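Long-range contacts in sucrose 6(F)-phosphate phosphorylase (Thermoanaerobacterium thermosaccharolyticum DSM 571, PDB 6S9V), which is a phosphorylase of the alpha-amylase family, built around an eight-stranded beta/alpha barrel: residues M98-F109 / F171-L182; V205-V213 / G246-H254. All coordinates share one frame; numbering follows the deposited sequence.

In the fold
Starting from the N terminus, the chain lays down three barrel strands, the third being 92-97, and then leaves the barrel top through 98-109. Contact 1 closes the excursion that follows: 61 residues, with strands 153-157 and 164-168 among them, come back at 171-182, where a two-stranded antiparallel sheet forms at the root of this insertion, in the place of domain B of alpha-amylases. Helix 187-202 then leads to barrel strand 207-210, and contact 2 closes a second, shorter loop through helix 230-244 to strand 248-251. The two contacts neither nest nor cross; they follow in series. They touch where the chain leaving strand 92-97 packs on the end of strand 207-210, Val99 CG2 against Asp211 O (3.5 Å).

Contact 1: M98-F109 / F171-L182; sequences MVNHVSRRSIYF and FGKTDPSEQIDL. With SO4 (sulfate ion), chain I.
The Phe109 ring carries Ile180 on one face, with CG1 in CH-pi contact almost on the ring normal, 3.7 Å from the centroid, and CG2 against CE1. In the type I turn from Ser103 to Ser106, the guanidinium of Arg105 has Arg104 NE above one face, while its edge meets the Glu178 carboxylate. That grip is side-on and nearly coplanar: Arg105 NH2 reaches Glu178 OE2 at 3.0 Å, and Arg105 NE the syn lone pair of Glu178 OE1 at 3.3 Å. A bend at chi2 (-70°) folds the Glu178 chain back to meet it. At the edge of the Arg104 guanidinium sits water 2, which accepts from Arg104 NH1 and donates to Pro176 O and Glu178 OE2. The His101 ring has Gln179 CD over one face and Asn100 ND2 in plane at its edge, 3.1 Å from His101 ND1; Gln179 NE2 itself donates to Asp63 and Phe66. Between these groups runs a short antiparallel ladder, Val102 and Ile180 being its hydrogen-bonded pair (Ile180 N to Val102 O 2.8 Å), in the two-stranded sheet at the foot of the insertion. With Arg105, Ser61 and water 2 all on its carboxylate, Glu178 is probably held as an anion.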
loop_
_atom_site.group_PDB
_atom_site.type_symbol
_atom_site.label_atom_id
_atom_site.label_comp_id
_atom_site.label_asym_id
_atom_site.label_seq_id
_atom_site.Cartn_x
_atom_site.Cartn_y
_atom_site.Cartn_z
ATOM N N MET A 98 -4.518 -8.447 -8.134
ATOM C CA MET A 98 -4.036 -7.611 -9.236
ATOM C C MET A 98 -5.167 -7.483 -10.252
ATOM O O MET A 98 -5.208 -8.144 -11.296
ATOM C CB MET A 98 -2.767 -8.195 -9.839
ATOM C CG MET A 98 -1.474 -7.714 -9.135
ATOM S SD MET A 98 -1.374 -7.952 -7.330
ATOM C CE MET A 98 -1.185 -9.737 -7.217
ATOM N N VAL A 99 -6.115 -6.597 -9.936
ATOM C CA VAL A 99 -7.282 -6.456 -10.791
ATOM C C VAL A 99 -6.912 -5.920 -12.169
ATOM O O VAL A 99 -7.700 -6.063 -13.109
ATOM C CB VAL A 99 -8.361 -5.541 -10.166
ATOM C CG1 VAL A 99 -9.004 -6.205 -8.962
ATOM C CG2 VAL A 99 -7.776 -4.185 -9.796
ATOM N N ASN A 100 -5.738 -5.298 -12.319
ATOM C CA ASN A 100 -5.402 -4.650 -13.580
ATOM C C ASN A 100 -4.655 -5.551 -14.552
ATOM O O ASN A 100 -4.748 -5.332 -15.764
ATOM C CB ASN A 100 -4.560 -3.385 -13.331
ATOM C CG ASN A 100 -4.288 -2.598 -14.608
ATOM O OD1 ASN A 100 -5.200 -2.030 -15.210
ATOM N ND2 ASN A 100 -3.021 -2.547 -15.018
ATOM N N HIS A 101 -3.917 -6.553 -14.072
ATOM C CA HIS A 101 -3.030 -7.287 -14.970
ATOM C C HIS A 101 -2.680 -8.655 -14.405
ATOM O O HIS A 101 -2.806 -8.912 -13.203
ATOM C CB HIS A 101 -1.749 -6.490 -15.254
ATOM C CG HIS A 101 -1.081 -5.963 -14.020
ATOM N ND1 HIS A 101 -1.162 -4.640 -13.638
ATOM C CD2 HIS A 101 -0.320 -6.580 -13.084
ATOM C CE1 HIS A 101 -0.482 -4.467 -12.516
ATOM N NE2 HIS A 101 0.039 -5.629 -12.161
ATOM N N VAL A 102 -2.227 -9.529 -15.310
ATOM C CA VAL A 102 -1.820 -10.897 -14.999
ATOM C C VAL A 102 -0.532 -11.191 -15.765
ATOM O O VAL A 102 -0.222 -10.556 -16.775
ATOM C CB VAL A 102 -2.938 -11.906 -15.367
ATOM C CG1 VAL A 102 -3.098 -11.998 -16.884
ATOM C CG2 VAL A 102 -2.680 -13.271 -14.753
ATOM N N SER A 103 0.231 -12.165 -15.269
ATOM C CA SER A 103 1.480 -12.530 -15.932
ATOM C C SER A 103 1.235 -12.993 -17.365
ATOM O O SER A 103 0.274 -13.716 -17.648
ATOM C CB SER A 103 2.177 -13.646 -15.160
ATOM O OG SER A 103 3.342 -14.074 -15.847
ATOM N N ARG A 104 2.132 -12.603 -18.275
ATOM C CA ARG A 104 2.111 -13.179 -19.610
ATOM C C ARG A 104 2.383 -14.677 -19.571
ATOM O O ARG A 104 2.123 -15.374 -20.557
ATOM C CB ARG A 104 3.149 -12.505 -20.510
ATOM C CG ARG A 104 4.583 -12.726 -20.033
ATOM C CD ARG A 104 5.600 -12.265 -21.064
ATOM N NE ARG A 104 5.562 -13.076 -22.273
ATOM C CZ ARG A 104 6.405 -12.946 -23.294
ATOM N NH1 ARG A 104 7.370 -12.035 -23.263
ATOM N NH2 ARG A 104 6.281 -13.731 -24.350
ATOM N N ARG A 105 2.936 -15.183 -18.469
ATOM C CA ARG A 105 3.223 -16.604 -18.368
ATOM C C ARG A 105 2.065 -17.389 -17.767
ATOM O O ARG A 105 2.202 -18.597 -17.551
ATOM C CB ARG A 105 4.495 -16.846 -17.546
ATOM C CG ARG A 105 5.662 -15.940 -17.889
ATOM C CD ARG A 105 6.210 -16.130 -19.309
ATOM N NE ARG A 105 7.196 -15.086 -19.604
ATOM C CZ ARG A 105 7.912 -14.996 -20.725
ATOM N NH1 ARG A 105 7.767 -15.883 -21.699
ATOM N NH2 ARG A 105 8.782 -14.001 -20.870
ATOM N N SER A 106 0.941 -16.738 -17.481
ATOM C CA SER A 106 -0.246 -17.469 -17.069
ATOM C C SER A 106 -0.764 -18.331 -18.222
ATOM O O SER A 106 -0.529 -18.049 -19.399
ATOM C CB SER A 106 -1.334 -16.501 -16.612
ATOM O OG SER A 106 -1.733 -15.652 -17.676
ATOM N N ILE A 107 -1.490 -19.398 -17.866
ATOM C CA ILE A 107 -2.054 -20.271 -18.886
ATOM C C ILE A 107 -2.959 -19.465 -19.813
ATOM O O ILE A 107 -2.996 -19.689 -21.026
ATOM C CB ILE A 107 -2.806 -21.449 -18.240
ATOM C CG1 ILE A 107 -3.238 -22.456 -19.312
ATOM C CG2 ILE A 107 -4.012 -20.944 -17.436
ATOM C CD1 ILE A 107 -3.892 -23.715 -18.759
ATOM N N TYR A 108 -3.664 -18.476 -19.255
ATOM C CA TYR A 108 -4.615 -17.704 -20.050
ATOM C C TYR A 108 -3.907 -16.994 -21.194
ATOM O O TYR A 108 -4.322 -17.082 -22.353
ATOM C CB TYR A 108 -5.320 -16.688 -19.153
ATOM C CG TYR A 108 -5.834 -17.291 -17.866
ATOM C CD1 TYR A 108 -6.890 -18.182 -17.864
ATOM C CD2 TYR A 108 -5.217 -17.001 -16.658
ATOM C CE1 TYR A 108 -7.342 -18.748 -16.685
ATOM C CE2 TYR A 108 -5.658 -17.564 -15.476
ATOM C CZ TYR A 108 -6.721 -18.437 -15.499
ATOM O OH TYR A 108 -7.161 -19.001 -14.324
ATOM N N PHE A 109 -2.807 -16.304 -20.888
ATOM C CA PHE A 109 -2.117 -15.567 -21.936
ATOM C C PHE A 109 -1.250 -16.459 -22.814
ATOM O O PHE A 109 -1.126 -16.196 -24.016
ATOM C CB PHE A 109 -1.256 -14.455 -21.346
ATOM C CG PHE A 109 -0.815 -13.459 -22.371
ATOM C CD1 PHE A 109 -1.719 -12.550 -22.899
ATOM C CD2 PHE A 109 0.481 -13.454 -22.843
ATOM C CE1 PHE A 109 -1.329 -11.649 -23.865
ATOM C CE2 PHE A 109 0.876 -12.549 -23.799
ATOM C CZ PHE A 109 -0.027 -11.644 -24.309
ATOM N N PHE A 171 1.964 -1.467 -17.300
ATOM C CA PHE A 171 3.210 -1.541 -16.558
ATOM C C PHE A 171 4.156 -2.544 -17.205
ATOM O O PHE A 171 3.742 -3.430 -17.954
ATOM C CB PHE A 171 2.966 -1.963 -15.104
ATOM C CG PHE A 171 2.024 -1.074 -14.367
ATOM C CD1 PHE A 171 2.462 0.126 -13.852
ATOM C CD2 PHE A 171 0.692 -1.438 -14.189
ATOM C CE1 PHE A 171 1.607 0.948 -13.154
ATOM C CE2 PHE A 171 -0.173 -0.611 -13.501
ATOM C CZ PHE A 171 0.282 0.590 -12.993
ATOM N N GLY A 172 5.432 -2.418 -16.875
ATOM C CA GLY A 172 6.409 -3.397 -17.301
ATOM C C GLY A 172 7.740 -2.762 -17.608
ATOM O O GLY A 172 7.841 -1.904 -18.486
ATOM N N LYS A 173 8.770 -3.180 -16.878
ATOM C CA LYS A 173 10.113 -2.664 -17.089
ATOM C C LYS A 173 10.807 -3.326 -18.267
ATOM O O LYS A 173 11.781 -2.768 -18.786
ATOM C CB LYS A 173 10.938 -2.858 -15.817
ATOM C CG LYS A 173 10.403 -2.091 -14.617
ATOM C CD LYS A 173 11.282 -2.298 -13.393
ATOM C CE LYS A 173 11.027 -1.241 -12.324
ATOM N NZ LYS A 173 9.608 -1.196 -11.883
ATOM N N THR A 174 10.337 -4.494 -18.695
ATOM C CA THR A 174 10.832 -5.136 -19.902
ATOM C C THR A 174 9.879 -4.849 -21.055
ATOM O O THR A 174 8.714 -4.502 -20.857
ATOM C CB THR A 174 10.973 -6.655 -19.724
ATOM O OG1 THR A 174 9.682 -7.257 -19.544
ATOM C CG2 THR A 174 11.838 -6.972 -18.517
ATOM N N ASP A 175 10.397 -5.000 -22.271
ATOM C CA ASP A 175 9.586 -4.933 -23.481
ATOM C C ASP A 175 9.867 -6.195 -24.287
ATOM O O ASP A 175 11.029 -6.433 -24.673
ATOM C CB ASP A 175 9.898 -3.679 -24.300
ATOM C CG ASP A 175 8.846 -3.410 -25.360
ATOM O OD1 ASP A 175 7.638 -3.472 -25.032
ATOM O OD2 ASP A 175 9.224 -3.135 -26.519
ATOM N N PRO A 176 8.867 -7.045 -24.548
ATOM C CA PRO A 176 7.473 -6.928 -24.105
ATOM C C PRO A 176 7.349 -7.044 -22.594
ATOM O O PRO A 176 8.225 -7.617 -21.951
ATOM C CB PRO A 176 6.784 -8.096 -24.806
ATOM C CG PRO A 176 7.869 -9.084 -25.035
ATOM C CD PRO A 176 9.094 -8.280 -25.319
ATOM N N SER A 177 6.259 -6.507 -22.046
ATOM C CA SER A 177 6.043 -6.542 -20.611
ATOM C C SER A 177 5.626 -7.932 -20.153
ATOM O O SER A 177 5.026 -8.707 -20.902
ATOM C CB SER A 177 4.962 -5.542 -20.208
ATOM O OG SER A 177 4.643 -5.695 -18.839
ATOM N N GLU A 178 5.955 -8.235 -18.896
ATOM C CA GLU A 178 5.472 -9.432 -18.224
ATOM C C GLU A 178 4.045 -9.291 -17.733
ATOM O O GLU A 178 3.432 -10.297 -17.362
ATOM C CB GLU A 178 6.362 -9.758 -17.025
ATOM C CG GLU A 178 7.777 -10.176 -17.391
ATOM C CD GLU A 178 7.851 -11.533 -18.059
ATOM O OE1 GLU A 178 6.994 -12.399 -17.763
ATOM O OE2 GLU A 178 8.796 -11.745 -18.856
ATOM N N GLN A 179 3.520 -8.069 -17.704
ATOM C CA GLN A 179 2.243 -7.759 -17.072
ATOM C C GLN A 179 1.235 -7.391 -18.153
ATOM O O GLN A 179 1.313 -6.306 -18.743
ATOM C CB GLN A 179 2.416 -6.631 -16.056
ATOM C CG GLN A 179 3.263 -7.023 -14.832
ATOM C CD GLN A 179 3.835 -5.813 -14.102
ATOM O OE1 GLN A 179 4.581 -5.025 -14.678
ATOM N NE2 GLN A 179 3.506 -5.681 -12.823
ATOM N N ILE A 180 0.296 -8.297 -18.417
ATOM C CA ILE A 180 -0.719 -8.103 -19.446
ATOM C C ILE A 180 -1.993 -7.593 -18.787
ATOM O O ILE A 180 -2.510 -8.222 -17.855
ATOM C CB ILE A 180 -1.003 -9.407 -20.211
ATOM C CG1 ILE A 180 0.292 -10.067 -20.697
ATOM C CG2 ILE A 180 -1.950 -9.118 -21.378
ATOM C CD1 ILE A 180 1.195 -9.158 -21.501
ATOM N N ASP A 181 -2.520 -6.478 -19.282
ATOM C CA ASP A 181 -3.719 -5.906 -18.685
ATOM C C ASP A 181 -4.923 -6.809 -18.932
ATOM O O ASP A 181 -5.080 -7.388 -20.012
ATOM C CB ASP A 181 -4.002 -4.508 -19.243
ATOM C CG ASP A 181 -3.135 -3.434 -18.615
ATOM O OD1 ASP A 181 -1.940 -3.694 -18.383
ATOM O OD2 ASP A 181 -3.643 -2.311 -18.385
ATOM N N LEU A 182 -5.763 -6.937 -17.906
ATOM C CA LEU A 182 -7.022 -7.660 -17.994
ATOM C C LEU A 182 -8.134 -6.729 -18.453
ATOM O O LEU A 182 -8.159 -5.548 -18.096
ATOM C CB LEU A 182 -7.392 -8.263 -16.639
ATOM C CG LEU A 182 -6.441 -9.320 -16.072
ATOM C CD1 LEU A 182 -6.760 -9.598 -14.610
ATOM C CD2 LEU A 182 -6.539 -10.585 -16.896
HETATM S S SO4 I . 8.491 -1.976 -8.660
HETATM O O1 SO4 I . 7.874 -1.816 -9.971
HETATM O O2 SO4 I . 7.697 -1.258 -7.667
HETATM O O3 SO4 I . 9.850 -1.442 -8.695
HETATM O O4 SO4 I . 8.550 -3.392 -8.299
HETATM O O HOH W 1 -7.208 -3.502 -16.761
HETATM O O HOH W 2 8.416 -10.312 -21.195
#

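Contact 2: V205-V213 / G246-H254; sequences VKIVRLDAV and GIELLLEVH
Glu252 OE1 sits between an amide, an arginine and another acid: it takes the backbone N-H of Ala212 at 2.8 Å, arriving from above the carboxylate plane, yet lies only 3.4 Å from Asp211 OD1, an acceptor like itself. Arg209 bridges the two acids. Its NH1 meets Asp211 OD1 in the guanidinium plane, whereas Glu252 CB lies over one face, toward the rim, and CG touches NH2; the 3.5 Å from Arg209 NH2 to Glu252 OE1 is a matter of charge alone. With CG anti to N (chi1 174°) and the chain extended as far as NE, the Arg209 guanidinium reaches both carboxylates, and NH1 pairs with Asp96 as well. All this happens at the C-terminal ends of strands 207-210 and 248-251, the fourth and fifth of the beta/alpha barrel and two arms of a right-handed beta-alpha-beta crossover; here alpha-amylase relatives have their active site, and a bound BTB molecule reaches Asp211. Toward the N-terminal ends of the strands, the parallel ladder runs through Leu250 N to Val208 O (2.8 Å) and Leu210 N to Leu250 O. On the face toward helices 187-202 and 230-244, Val208 CG2 presses tightly on Ile247 CG2, at 3.4 Å, and Leu210 CD1 meets Leu249 CD1.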
loop_
_atom_site.group_PDB
_atom_site.type_symbol
_atom_site.label_atom_id
_atom_site.label_comp_id
_atom_site.label_asym_id
_atom_site.label_seq_id
_atom_site.Cartn_x
_atom_site.Cartn_y
_atom_site.Cartn_z
ATOM N N VAL A 205 -8.636 -15.402 4.258
ATOM C CA VAL A 205 -8.281 -14.021 3.940
ATOM C C VAL A 205 -9.504 -13.132 4.095
ATOM O O VAL A 205 -10.578 -13.431 3.560
ATOM C CB VAL A 205 -7.716 -13.935 2.513
ATOM C CG1 VAL A 205 -7.429 -12.485 2.131
ATOM C CG2 VAL A 205 -6.472 -14.778 2.396
ATOM N N LYS A 206 -9.346 -12.024 4.831
ATOM C CA LYS A 206 -10.466 -11.167 5.180
ATOM C C LYS A 206 -10.445 -9.797 4.517
ATOM O O LYS A 206 -11.501 -9.171 4.397
ATOM C CB LYS A 206 -10.455 -10.912 6.698
ATOM C CG LYS A 206 -10.916 -12.042 7.587
ATOM C CD LYS A 206 -11.182 -11.497 8.990
ATOM C CE LYS A 206 -11.429 -12.601 10.001
ATOM N NZ LYS A 206 -12.495 -13.541 9.574
ATOM N N ILE A 207 -9.287 -9.331 4.065
ATOM C CA ILE A 207 -9.151 -8.035 3.420
ATOM C C ILE A 207 -8.349 -8.213 2.143
ATOM O O ILE A 207 -7.337 -8.921 2.130
ATOM C CB ILE A 207 -8.479 -7.005 4.353
ATOM C CG1 ILE A 207 -9.163 -7.006 5.723
ATOM C CG2 ILE A 207 -8.515 -5.628 3.726
ATOM C CD1 ILE A 207 -8.459 -6.137 6.751
ATOM N N VAL A 208 -8.792 -7.569 1.071
ATOM C CA VAL A 208 -8.126 -7.697 -0.220
ATOM C C VAL A 208 -7.792 -6.305 -0.728
ATOM O O VAL A 208 -8.681 -5.454 -0.873
ATOM C CB VAL A 208 -8.972 -8.464 -1.245
ATOM C CG1 VAL A 208 -8.376 -8.334 -2.642
ATOM C CG2 VAL A 208 -9.041 -9.935 -0.857
ATOM N N ARG A 209 -6.517 -6.084 -1.021
ATOM C CA ARG A 209 -6.038 -4.841 -1.597
ATOM C C ARG A 209 -6.175 -4.918 -3.111
ATOM O O ARG A 209 -5.676 -5.857 -3.739
ATOM C CB ARG A 209 -4.575 -4.628 -1.200
ATOM C CG ARG A 209 -3.855 -3.430 -1.826
ATOM C CD ARG A 209 -2.393 -3.445 -1.356
ATOM N NE ARG A 209 -1.602 -2.286 -1.773
ATOM C CZ ARG A 209 -1.047 -2.139 -2.975
ATOM N NH1 ARG A 209 -1.218 -3.069 -3.913
ATOM N NH2 ARG A 209 -0.330 -1.054 -3.240
ATOM N N LEU A 210 -6.849 -3.932 -3.696
ATOM C CA LEU A 210 -7.007 -3.857 -5.146
ATOM C C LEU A 210 -5.838 -3.064 -5.717
ATOM O O LEU A 210 -5.851 -1.830 -5.739
ATOM C CB LEU A 210 -8.340 -3.217 -5.508
ATOM C CG LEU A 210 -9.597 -3.957 -5.044
ATOM C CD1 LEU A 210 -10.812 -3.380 -5.725
ATOM C CD2 LEU A 210 -9.517 -5.454 -5.310
ATOM N N ASP A 211 -4.838 -3.783 -6.217
ATOM C CA ASP A 211 -3.643 -3.155 -6.753
ATOM C C ASP A 211 -3.956 -2.413 -8.050
ATOM O O ASP A 211 -4.631 -2.946 -8.935
ATOM C CB ASP A 211 -2.578 -4.221 -7.007
ATOM C CG ASP A 211 -1.350 -3.665 -7.694
ATOM O OD1 ASP A 211 -0.640 -2.852 -7.071
ATOM O OD2 ASP A 211 -1.087 -4.046 -8.855
ATOM N N ALA A 212 -3.463 -1.178 -8.157
ATOM C CA ALA A 212 -3.526 -0.414 -9.399
ATOM C C ALA A 212 -4.957 -0.319 -9.923
ATOM O O ALA A 212 -5.187 -0.255 -11.128
ATOM C CB ALA A 212 -2.603 -1.020 -10.463
ATOM N N VAL A 213 -5.934 -0.278 -9.014
ATOM C CA VAL A 213 -7.328 -0.303 -9.448
ATOM C C VAL A 213 -7.654 0.914 -10.307
ATOM O O VAL A 213 -8.508 0.843 -11.202
ATOM C CB VAL A 213 -8.264 -0.408 -8.225
ATOM C CG1 VAL A 213 -8.210 0.856 -7.380
ATOM C CG2 VAL A 213 -9.697 -0.712 -8.678
ATOM N N GLY A 246 -17.179 -12.710 2.391
ATOM C CA GLY A 246 -16.681 -12.209 3.659
ATOM C C GLY A 246 -15.459 -11.329 3.576
ATOM O O GLY A 246 -14.712 -11.229 4.556
ATOM N N ILE A 247 -15.216 -10.694 2.435
ATOM C CA ILE A 247 -13.990 -9.933 2.204
ATOM C C ILE A 247 -14.317 -8.448 2.093
ATOM O O ILE A 247 -15.259 -8.063 1.388
ATOM C CB ILE A 247 -13.264 -10.434 0.941
ATOM C CG1 ILE A 247 -12.811 -11.880 1.142
ATOM C CG2 ILE A 247 -12.071 -9.546 0.626
ATOM C CD1 ILE A 247 -12.202 -12.524 -0.095
ATOM N N GLU A 248 -13.530 -7.617 2.773
ATOM C CA GLU A 248 -13.574 -6.170 2.597
ATOM C C GLU A 248 -12.474 -5.760 1.618
ATOM O O GLU A 248 -11.396 -6.358 1.612
ATOM C CB GLU A 248 -13.368 -5.439 3.923
ATOM C CG GLU A 248 -14.429 -5.701 4.990
ATOM C CD GLU A 248 -15.596 -4.719 4.940
ATOM O OE1 GLU A 248 -15.610 -3.829 4.059
ATOM O OE2 GLU A 248 -16.501 -4.846 5.796
ATOM N N LEU A 249 -12.752 -4.757 0.787
ATOM C CA LEU A 249 -11.800 -4.285 -0.214
ATOM C C LEU A 249 -11.079 -3.040 0.287
ATOM O O LEU A 249 -11.692 -2.144 0.872
ATOM C CB LEU A 249 -12.493 -3.967 -1.542
ATOM C CG LEU A 249 -13.201 -5.133 -2.244
ATOM C CD1 LEU A 249 -13.780 -4.687 -3.580
ATOM C CD2 LEU A 249 -12.281 -6.322 -2.440
ATOM N N LEU A 250 -9.767 -2.995 0.050
ATOM C CA LEU A 250 -8.926 -1.834 0.332
ATOM C C LEU A 250 -8.373 -1.356 -1.005
ATOM O O LEU A 250 -7.618 -2.080 -1.664
ATOM C CB LEU A 250 -7.804 -2.203 1.304
ATOM C CG LEU A 250 -6.716 -1.182 1.612
ATOM C CD1 LEU A 250 -7.274 0.163 2.031
ATOM C CD2 LEU A 250 -5.806 -1.761 2.696
ATOM N N LEU A 251 -8.792 -0.171 -1.437
ATOM C CA LEU A 251 -8.407 0.351 -2.742
ATOM C C LEU A 251 -7.101 1.123 -2.641
ATOM O O LEU A 251 -6.942 1.969 -1.760
ATOM C CB LEU A 251 -9.496 1.254 -3.319
ATOM C CG LEU A 251 -10.819 0.591 -3.694
ATOM C CD1 LEU A 251 -11.452 -0.194 -2.572
ATOM C CD2 LEU A 251 -11.776 1.675 -4.218
ATOM N N GLU A 252 -6.177 0.834 -3.555
ATOM C CA GLU A 252 -4.920 1.567 -3.663
ATOM C C GLU A 252 -5.017 2.529 -4.837
ATOM O O GLU A 252 -4.993 2.102 -5.993
ATOM C CB GLU A 252 -3.740 0.624 -3.859
ATOM C CG GLU A 252 -2.422 1.362 -4.115
ATOM C CD GLU A 252 -1.912 1.216 -5.546
ATOM O OE1 GLU A 252 -1.989 0.110 -6.109
ATOM O OE2 GLU A 252 -1.451 2.227 -6.121
ATOM N N VAL A 253 -5.112 3.822 -4.539
ATOM C CA VAL A 253 -5.256 4.856 -5.556
ATOM C C VAL A 253 -4.314 5.992 -5.176
ATOM O O VAL A 253 -4.501 6.633 -4.135
ATOM C CB VAL A 253 -6.700 5.370 -5.671
ATOM C CG1 VAL A 253 -6.821 6.507 -6.696
ATOM C CG2 VAL A 253 -7.637 4.231 -6.042
ATOM N N HIS A 254 -3.302 6.229 -6.004
ATOM C CA HIS A 254 -2.463 7.417 -5.900
ATOM C C HIS A 254 -3.079 8.474 -6.811
ATOM O O HIS A 254 -2.996 8.371 -8.038
ATOM C CB HIS A 254 -1.028 7.102 -6.295
ATOM C CG HIS A 254 -0.321 6.224 -5.313
ATOM N ND1 HIS A 254 0.006 6.647 -4.044
ATOM C CD2 HIS A 254 0.088 4.937 -5.400
ATOM C CE1 HIS A 254 0.618 5.667 -3.402
ATOM N NE2 HIS A 254 0.685 4.621 -4.204
#